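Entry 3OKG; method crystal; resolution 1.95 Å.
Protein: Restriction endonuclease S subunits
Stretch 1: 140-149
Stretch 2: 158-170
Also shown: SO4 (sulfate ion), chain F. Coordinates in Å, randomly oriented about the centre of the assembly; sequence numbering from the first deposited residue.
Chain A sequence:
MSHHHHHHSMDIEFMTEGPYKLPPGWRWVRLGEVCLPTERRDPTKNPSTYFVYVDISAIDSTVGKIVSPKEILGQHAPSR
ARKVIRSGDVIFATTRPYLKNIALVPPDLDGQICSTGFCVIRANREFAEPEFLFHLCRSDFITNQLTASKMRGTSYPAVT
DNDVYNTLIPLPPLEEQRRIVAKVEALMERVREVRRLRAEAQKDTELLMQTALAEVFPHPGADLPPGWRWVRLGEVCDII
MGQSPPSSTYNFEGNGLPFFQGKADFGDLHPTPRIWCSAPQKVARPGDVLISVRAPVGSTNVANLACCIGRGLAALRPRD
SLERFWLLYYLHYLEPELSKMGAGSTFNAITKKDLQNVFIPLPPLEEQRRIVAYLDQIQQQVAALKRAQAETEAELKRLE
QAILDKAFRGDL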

ATOM      1  N   ASP A 140     -11.868 -15.884  -6.945  1.00 20.82           N
ATOM      2  CA  ASP A 140     -12.333 -15.247  -8.197  1.00 20.71           C
ATOM      3  C   ASP A 140     -12.963 -16.282  -9.159  1.00 21.79           C
ATOM      4  O   ASP A 140     -13.825 -15.940  -9.958  1.00 22.88           O
ATOM      5  CB  ASP A 140     -11.161 -14.570  -8.930  1.00 19.82           C
ATOM      6  CG  ASP A 140     -10.642 -13.328  -8.226  1.00 31.14           C
ATOM      7  OD1 ASP A 140     -11.244 -12.864  -7.226  1.00 23.70           O
ATOM      8  OD2 ASP A 140      -9.599 -12.799  -8.684  1.00 23.52           O
ATOM      9  N   PHE A 141     -12.542 -17.534  -9.073  1.00 19.13           N
ATOM     10  CA  PHE A 141     -13.102 -18.572  -9.947  1.00 22.58           C
ATOM     11  C   PHE A 141     -14.631 -18.633  -9.813  1.00 23.84           C
ATOM     12  O   PHE A 141     -15.346 -18.940 -10.787  1.00 19.61           O
ATOM     13  CB  PHE A 141     -12.487 -19.947  -9.643  1.00 22.47           C
ATOM     14  CG  PHE A 141     -12.974 -21.027 -10.558  1.00 25.88           C
ATOM     15  CD1 PHE A 141     -12.509 -21.104 -11.866  1.00 29.61           C
ATOM     16  CD2 PHE A 141     -13.918 -21.948 -10.130  1.00 25.82           C
ATOM     17  CE1 PHE A 141     -12.963 -22.102 -12.725  1.00 33.73           C
ATOM     18  CE2 PHE A 141     -14.374 -22.938 -10.985  1.00 28.33           C
ATOM     19  CZ  PHE A 141     -13.900 -23.007 -12.284  1.00 21.06           C
ATOM     20  N   ILE A 142     -15.131 -18.350  -8.607  1.00 24.36           N
ATOM     21  CA  ILE A 142     -16.581 -18.339  -8.344  1.00 24.31           C
ATOM     22  C   ILE A 142     -17.240 -17.045  -8.791  1.00 28.74           C
ATOM     23  O   ILE A 142     -18.220 -17.068  -9.533  1.00 24.74           O
ATOM     24  CB  ILE A 142     -16.890 -18.562  -6.840  1.00 26.34           C
ATOM     25  CG1 ILE A 142     -16.501 -19.977  -6.417  1.00 25.50           C
ATOM     26  CG2 ILE A 142     -18.368 -18.271  -6.528  1.00 24.48           C
ATOM     27  CD1 ILE A 142     -16.932 -21.085  -7.350  1.00 27.01           C
ATOM     28  N   THR A 143     -16.684 -15.921  -8.335  1.00 22.14           N
ATOM     29  CA  THR A 143     -17.089 -14.580  -8.754  1.00 28.65           C
ATOM     30  C   THR A 143     -17.276 -14.495 -10.232  1.00 21.02           C
ATOM     31  O   THR A 143     -18.261 -13.955 -10.742  1.00 27.85           O
ATOM     32  CB  THR A 143     -15.913 -13.596  -8.531  1.00 35.68           C
ATOM     33  OG1 THR A 143     -15.477 -13.675  -7.187  1.00 28.97           O
ATOM     34  CG2 THR A 143     -16.284 -12.149  -8.904  1.00 35.49           C
ATOM     35  N   ASN A 144     -16.272 -15.004 -10.936  1.00 21.77           N
ATOM     36  CA  ASN A 144     -16.176 -14.795 -12.361  1.00 23.57           C
ATOM     37  C   ASN A 144     -17.250 -15.584 -13.117  1.00 28.21           C
ATOM     38  O   ASN A 144     -17.491 -15.354 -14.315  1.00 22.66           O
ATOM     39  CB  ASN A 144     -14.761 -15.132 -12.825  1.00 26.77           C
ATOM     40  CG  ASN A 144     -13.706 -14.071 -12.374  1.00 50.07           C
ATOM     41  OD1 ASN A 144     -14.039 -12.992 -11.843  1.00 41.51           O
ATOM     42  ND2 ASN A 144     -12.427 -14.391 -12.591  1.00 40.33           N
ATOM     43  N   GLN A 145     -17.917 -16.492 -12.408  1.00 23.15           N
ATOM     44  CA  GLN A 145     -18.995 -17.283 -13.020  1.00 19.35           C
ATOM     45  C   GLN A 145     -20.373 -16.634 -12.887  1.00 20.70           C
ATOM     46  O   GLN A 145     -21.360 -17.083 -13.497  1.00 20.64           O
ATOM     47  CB  GLN A 145     -19.040 -18.676 -12.401  1.00 19.64           C
ATOM     48  CG  GLN A 145     -17.872 -19.565 -12.754  1.00 21.29           C
ATOM     49  CD  GLN A 145     -18.067 -20.941 -12.146  1.00 21.95           C
ATOM     50  OE1 GLN A 145     -19.029 -21.626 -12.465  1.00 20.68           O
ATOM     51  NE2 GLN A 145     -17.175 -21.335 -11.245  1.00 17.40           N
ATOM     52  N   LEU A 146     -20.453 -15.568 -12.097  1.00 18.07           N
ATOM     53  CA  LEU A 146     -21.757 -14.961 -11.819  1.00 19.33           C
ATOM     54  C   LEU A 146     -22.102 -13.952 -12.911  1.00 23.54           C
ATOM     55  O   LEU A 146     -21.674 -12.802 -12.889  1.00 21.09           O
ATOM     56  CB  LEU A 146     -21.749 -14.310 -10.433  1.00 19.52           C
ATOM     57  CG  LEU A 146     -21.502 -15.353  -9.336  1.00 19.02           C
ATOM     58  CD1 LEU A 146     -21.340 -14.606  -8.004  1.00 26.77           C
ATOM     59  CD2 LEU A 146     -22.638 -16.362  -9.260  1.00 15.02           C
ATOM     60  N   THR A 147     -22.880 -14.391 -13.880  1.00 20.04           N
ATOM     61  CA  THR A 147     -23.075 -13.568 -15.060  1.00 21.78           C
ATOM     62  C   THR A 147     -23.774 -12.232 -14.821  1.00 25.47           C
ATOM     63  O   THR A 147     -23.459 -11.249 -15.498  1.00 24.22           O
ATOM     64  CB  THR A 147     -23.790 -14.382 -16.147  1.00 28.54           C
ATOM     65  OG1 THR A 147     -25.068 -14.802 -15.667  1.00 56.75           O
ATOM     66  CG2 THR A 147     -22.970 -15.567 -16.420  1.00 23.44           C
ATOM     67  N   ALA A 148     -24.696 -12.189 -13.854  1.00 21.47           N
ATOM     68  CA  ALA A 148     -25.406 -10.952 -13.548  1.00 19.29           C
ATOM     69  C   ALA A 148     -24.482  -9.850 -13.008  1.00 29.49           C
ATOM     70  O   ALA A 148     -24.895  -8.688 -12.914  1.00 27.15           O
ATOM     71  CB  ALA A 148     -26.570 -11.197 -12.573  1.00 21.49           C
ATOM     72  N   SER A 149     -23.241 -10.200 -12.676  1.00 25.15           N
ATOM     73  CA  SER A 149     -22.269  -9.183 -12.260  1.00 29.63           C
ATOM     74  C   SER A 149     -21.614  -8.480 -13.430  1.00 30.23           C
ATOM     75  O   SER A 149     -21.085  -7.375 -13.280  1.00 34.25           O
ATOM     76  CB  SER A 149     -21.159  -9.801 -11.395  1.00 32.22           C
ATOM     77  OG  SER A 149     -21.704 -10.238 -10.178  1.00 32.61           O
ATOM     78  N   ALA A 158     -30.187  -8.623 -10.640  1.00 23.15           N
ATOM     79  CA  ALA A 158     -28.923  -8.727  -9.921  1.00 23.14           C
ATOM     80  C   ALA A 158     -28.652 -10.218  -9.623  1.00 26.43           C
ATOM     81  O   ALA A 158     -29.491 -11.069  -9.938  1.00 23.21           O
ATOM     82  CB  ALA A 158     -28.983  -7.893  -8.630  1.00 22.70           C
ATOM     83  N   VAL A 159     -27.479 -10.540  -9.068  1.00 23.25           N
ATOM     84  CA  VAL A 159     -27.148 -11.932  -8.739  1.00 21.11           C
ATOM     85  C   VAL A 159     -28.155 -12.523  -7.751  1.00 21.59           C
ATOM     86  O   VAL A 159     -28.568 -11.849  -6.807  1.00 26.15           O
ATOM     87  CB  VAL A 159     -25.729 -12.038  -8.125  1.00 25.25           C
ATOM     88  CG1 VAL A 159     -25.476 -13.464  -7.564  1.00 22.26           C
ATOM     89  CG2 VAL A 159     -24.692 -11.680  -9.164  1.00 21.70           C
ATOM     90  N   THR A 160     -28.539 -13.781  -7.961  1.00 20.31           N
ATOM     91  CA  THR A 160     -29.489 -14.467  -7.081  1.00 23.55           C
ATOM     92  C   THR A 160     -28.787 -15.589  -6.305  1.00 20.38           C
ATOM     93  O   THR A 160     -27.677 -15.989  -6.671  1.00 19.11           O
ATOM     94  CB  THR A 160     -30.628 -15.149  -7.885  1.00 22.61           C
ATOM     95  OG1 THR A 160     -30.089 -16.218  -8.671  1.00 21.04           O
ATOM     96  CG2 THR A 160     -31.360 -14.162  -8.783  1.00 27.19           C
ATOM     97  N   ASP A 161     -29.434 -16.102  -5.260  1.00 18.13           N
ATOM     98  CA  ASP A 161     -28.865 -17.233  -4.515  1.00 24.20           C
ATOM     99  C   ASP A 161     -28.703 -18.427  -5.471  1.00 21.39           C
ATOM    100  O   ASP A 161     -27.696 -19.137  -5.446  1.00 20.76           O
ATOM    101  CB  ASP A 161     -29.781 -17.653  -3.366  1.00 21.87           C
ATOM    102  CG  ASP A 161     -29.866 -16.610  -2.248  1.00 29.64           C
ATOM    103  OD1 ASP A 161     -28.994 -15.723  -2.156  1.00 22.83           O
ATOM    104  OD2 ASP A 161     -30.824 -16.680  -1.455  1.00 36.74           O
ATOM    105  N   ASN A 162     -29.715 -18.683  -6.306  1.00 21.48           N
ATOM    106  CA  ASN A 162     -29.581 -19.797  -7.276  1.00 20.42           C
ATOM    107  C   ASN A 162     -28.377 -19.645  -8.218  1.00 19.81           C
ATOM    108  O   ASN A 162     -27.738 -20.633  -8.567  1.00 19.25           O
ATOM    109  CB  ASN A 162     -30.875 -19.990  -8.092  1.00 22.49           C
ATOM    110  CG  ASN A 162     -31.973 -20.603  -7.265  1.00 40.03           C
ATOM    111  OD1 ASN A 162     -31.698 -21.287  -6.274  1.00 32.04           O
ATOM    112  ND2 ASN A 162     -33.219 -20.346  -7.640  1.00 33.03           N
ATOM    113  N   ASP A 163     -28.073 -18.414  -8.618  1.00 17.18           N
ATOM    114  CA  ASP A 163     -26.900 -18.174  -9.461  1.00 23.08           C
ATOM    115  C   ASP A 163     -25.650 -18.695  -8.728  1.00 22.30           C
ATOM    116  O   ASP A 163     -24.779 -19.348  -9.303  1.00 16.94           O
ATOM    117  CB  ASP A 163     -26.703 -16.670  -9.712  1.00 21.63           C
ATOM    118  CG  ASP A 163     -27.733 -16.078 -10.682  1.00 22.14           C
ATOM    119  OD1 ASP A 163     -28.469 -16.844 -11.326  1.00 20.32           O
ATOM    120  OD2 ASP A 163     -27.787 -14.834 -10.783  1.00 24.84           O
ATOM    121  N   VAL A 164     -25.551 -18.381  -7.445  1.00 18.66           N
ATOM    122  CA  VAL A 164     -24.392 -18.847  -6.676  1.00 18.98           C
ATOM    123  C   VAL A 164     -24.386 -20.383  -6.565  1.00 15.59           C
ATOM    124  O   VAL A 164     -23.360 -21.035  -6.802  1.00 18.45           O
ATOM    125  CB  VAL A 164     -24.358 -18.174  -5.287  1.00 18.85           C
ATOM    126  CG1 VAL A 164     -23.157 -18.687  -4.438  1.00 18.88           C
ATOM    127  CG2 VAL A 164     -24.321 -16.619  -5.434  1.00 17.30           C
ATOM    128  N   TYR A 165     -25.525 -20.969  -6.221  1.00 17.02           N
ATOM    129  CA  TYR A 165     -25.594 -22.421  -6.082  1.00 20.96           C
ATOM    130  C   TYR A 165     -25.267 -23.113  -7.414  1.00 25.08           C
ATOM    131  O   TYR A 165     -24.818 -24.250  -7.425  1.00 19.56           O
ATOM    132  CB  TYR A 165     -26.972 -22.890  -5.606  1.00 23.10           C
ATOM    133  CG  TYR A 165     -27.376 -22.422  -4.221  1.00 21.55           C
ATOM    134  CD1 TYR A 165     -26.501 -22.549  -3.127  1.00 22.36           C
ATOM    135  CD2 TYR A 165     -28.635 -21.905  -3.997  1.00 20.62           C
ATOM    136  CE1 TYR A 165     -26.888 -22.125  -1.838  1.00 23.53           C
ATOM    137  CE2 TYR A 165     -29.035 -21.503  -2.728  1.00 22.72           C
ATOM    138  CZ  TYR A 165     -28.159 -21.620  -1.649  1.00 20.18           C
ATOM    139  OH  TYR A 165     -28.569 -21.178  -0.396  1.00 22.06           O
ATOM    140  N   ASN A 166     -25.478 -22.419  -8.529  1.00 19.88           N
ATOM    141  CA  ASN A 166     -25.250 -23.030  -9.840  1.00 20.42           C
ATOM    142  C   ASN A 166     -23.805 -23.016 -10.305  1.00 19.70           C
ATOM    143  O   ASN A 166     -23.455 -23.653 -11.311  1.00 21.46           O
ATOM    144  CB  ASN A 166     -26.149 -22.363 -10.903  1.00 18.48           C
ATOM    145  CG  ASN A 166     -27.585 -22.822 -10.798  1.00 25.68           C
ATOM    146  OD1 ASN A 166     -27.862 -23.885 -10.234  1.00 23.72           O
ATOM    147  ND2 ASN A 166     -28.516 -22.027 -11.343  1.00 23.66           N
ATOM    148  N   THR A 167     -22.947 -22.298  -9.585  1.00 19.26           N
ATOM    149  CA  THR A 167     -21.562 -22.190 -10.028  1.00 16.55           C
ATOM    150  C   THR A 167     -20.891 -23.550  -9.925  1.00 21.93           C
ATOM    151  O   THR A 167     -21.262 -24.355  -9.076  1.00 20.79           O
ATOM    152  CB  THR A 167     -20.746 -21.101  -9.239  1.00 21.07           C
ATOM    153  OG1 THR A 167     -20.664 -21.457  -7.851  1.00 20.31           O
ATOM    154  CG2 THR A 167     -21.363 -19.687  -9.408  1.00 17.12           C
ATOM    155  N   LEU A 168     -19.910 -23.807 -10.791  1.00 18.65           N
ATOM    156  CA  LEU A 168     -19.138 -25.046 -10.743  1.00 18.83           C
ATOM    157  C   LEU A 168     -17.964 -24.949  -9.785  1.00 21.62           C
ATOM    158  O   LEU A 168     -17.280 -23.935  -9.767  1.00 19.74           O
ATOM    159  CB  LEU A 168     -18.550 -25.359 -12.133  1.00 21.74           C
ATOM    160  CG  LEU A 168     -19.560 -25.749 -13.200  1.00 24.80           C
ATOM    161  CD1 LEU A 168     -18.828 -26.153 -14.528  1.00 22.76           C
ATOM    162  CD2 LEU A 168     -20.426 -26.887 -12.679  1.00 27.88           C
ATOM    163  N   ILE A 169     -17.694 -26.029  -9.047  1.00 21.04           N
ATOM    164  CA  ILE A 169     -16.581 -26.063  -8.109  1.00 20.95           C
ATOM    165  C   ILE A 169     -15.827 -27.395  -8.225  1.00 18.53           C
ATOM    166  O   ILE A 169     -16.436 -28.416  -8.475  1.00 19.10           O
ATOM    167  CB  ILE A 169     -17.081 -25.910  -6.630  1.00 18.60           C
ATOM    168  CG1 ILE A 169     -18.040 -27.041  -6.236  1.00 19.23           C
ATOM    169  CG2 ILE A 169     -17.713 -24.513  -6.421  1.00 20.30           C
ATOM    170  CD1 ILE A 169     -18.099 -27.336  -4.663  1.00 21.03           C
ATOM    171  N   PRO A 170     -14.499 -27.369  -8.035  1.00 16.49           N
ATOM    172  CA  PRO A 170     -13.708 -28.590  -8.009  1.00 22.02           C
ATOM    173  C   PRO A 170     -13.860 -29.222  -6.633  1.00 22.81           C
ATOM    174  O   PRO A 170     -13.758 -28.526  -5.612  1.00 19.72           O
ATOM    175  CB  PRO A 170     -12.271 -28.084  -8.160  1.00 20.41           C
ATOM    176  CG  PRO A 170     -12.288 -26.674  -7.761  1.00 22.96           C
ATOM    177  CD  PRO A 170     -13.709 -26.215  -7.596  1.00 19.38           C
TER
HETATM  178  S   SO4 F 402     -33.856 -17.572  -9.678  1.00 90.83           S
HETATM  179  O1  SO4 F 402     -34.012 -17.247  -8.259  1.00 43.84           O
HETATM  180  O2  SO4 F 402     -34.483 -18.868  -9.956  1.00 69.01           O
HETATM  181  O3  SO4 F 402     -34.463 -16.483 -10.464  1.00 46.54           O
HETATM  182  O4  SO4 F 402     -32.435 -17.659 -10.007  1.00 44.25           O
HETATM  183  O   HOH W   1     -25.220 -14.445 -12.090  1.00 22.96           O

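The amide of one side chain, Gln-145, pairs with the backbone of a single residue, Leu-168, much as a neighbouring strand would: Leu-168 N donates to Gln-145 OE1 (2.9 Å, 165°), and Gln-145 NE2 donates to Leu-168 O (3.0 Å, 173°). These are the only direct hydrogen bonds between the two stretches. Glutamine suits the place because its amide carries a donor and an acceptor side by side, matching the N-H and C=O of one strand residue. Its CA-to-CB bond points toward the second stretch, and an m, t side chain with chi3 at 61° brings the amide to Leu-168. Gln-145 NE2 also donates to Phe-141 O (3.0 Å), which ties the amide back to the helix of its own stretch.

Around this clamp the contact is largely apolar. Phe-141 (chi1 t) starts sideways, but its ring reaches the strand and meets it edge-on, with Phe-141 CE2 3.3 Å from Leu-168 O, near the ring plane. Ile-142, buried and m, m, likewise starts sideways and ends nearer: its CD1 packs 3.6 Å from Ile-169 CG2 and 3.8 Å from Thr-167 OG1. The Thr-167 hydroxyl is not left unpaired there, since Thr-167 OG1 donates to Val-164 O (2.9 Å) within its own stretch, while the methyl Thr-167 CG2 lies 3.6 Å from Leu-146 CD2.

Leu-146, which closes the type I turn begun at Thr-143, has the most area covered by the other stretch, 73 of the 527 Å² buried in all. Besides Thr-167, Leu-146 CD2 approaches Asp-163 O (3.7 Å) and Val-164 CG2 (4.2 Å), and Leu-146 CB lies 4.1 Å from Val-159 CG2; one aliphatic side chain thus touches the helix, the loop before it and the residue before the strand.

Farther along, the backbones come closest, with the CA atoms of Ala-148 and Val-159 5.2 Å apart. A short side chain fits this approach: Ala-148 CB points toward the second stretch, 3.7 Å from Val-159 N and 3.9 Å from Val-159 CG2. Val-159 CG2 also meets Ser-149 OG at 3.5 Å.

Here the polar link runs through water 1, whose O accepts from Ala-148 N (2.9 Å) and donates weakly to Asp-163 OD2 (2.9 Å). Thr-160 caps the helix, its OG1 accepting from Asp-163 N (3.0 Å), and Thr-160 N donates in return to Asp-163 OD2 (3.1 Å). The Asp-163 carboxylate thus serves both the start of its helix and the water bridge to the first stretch.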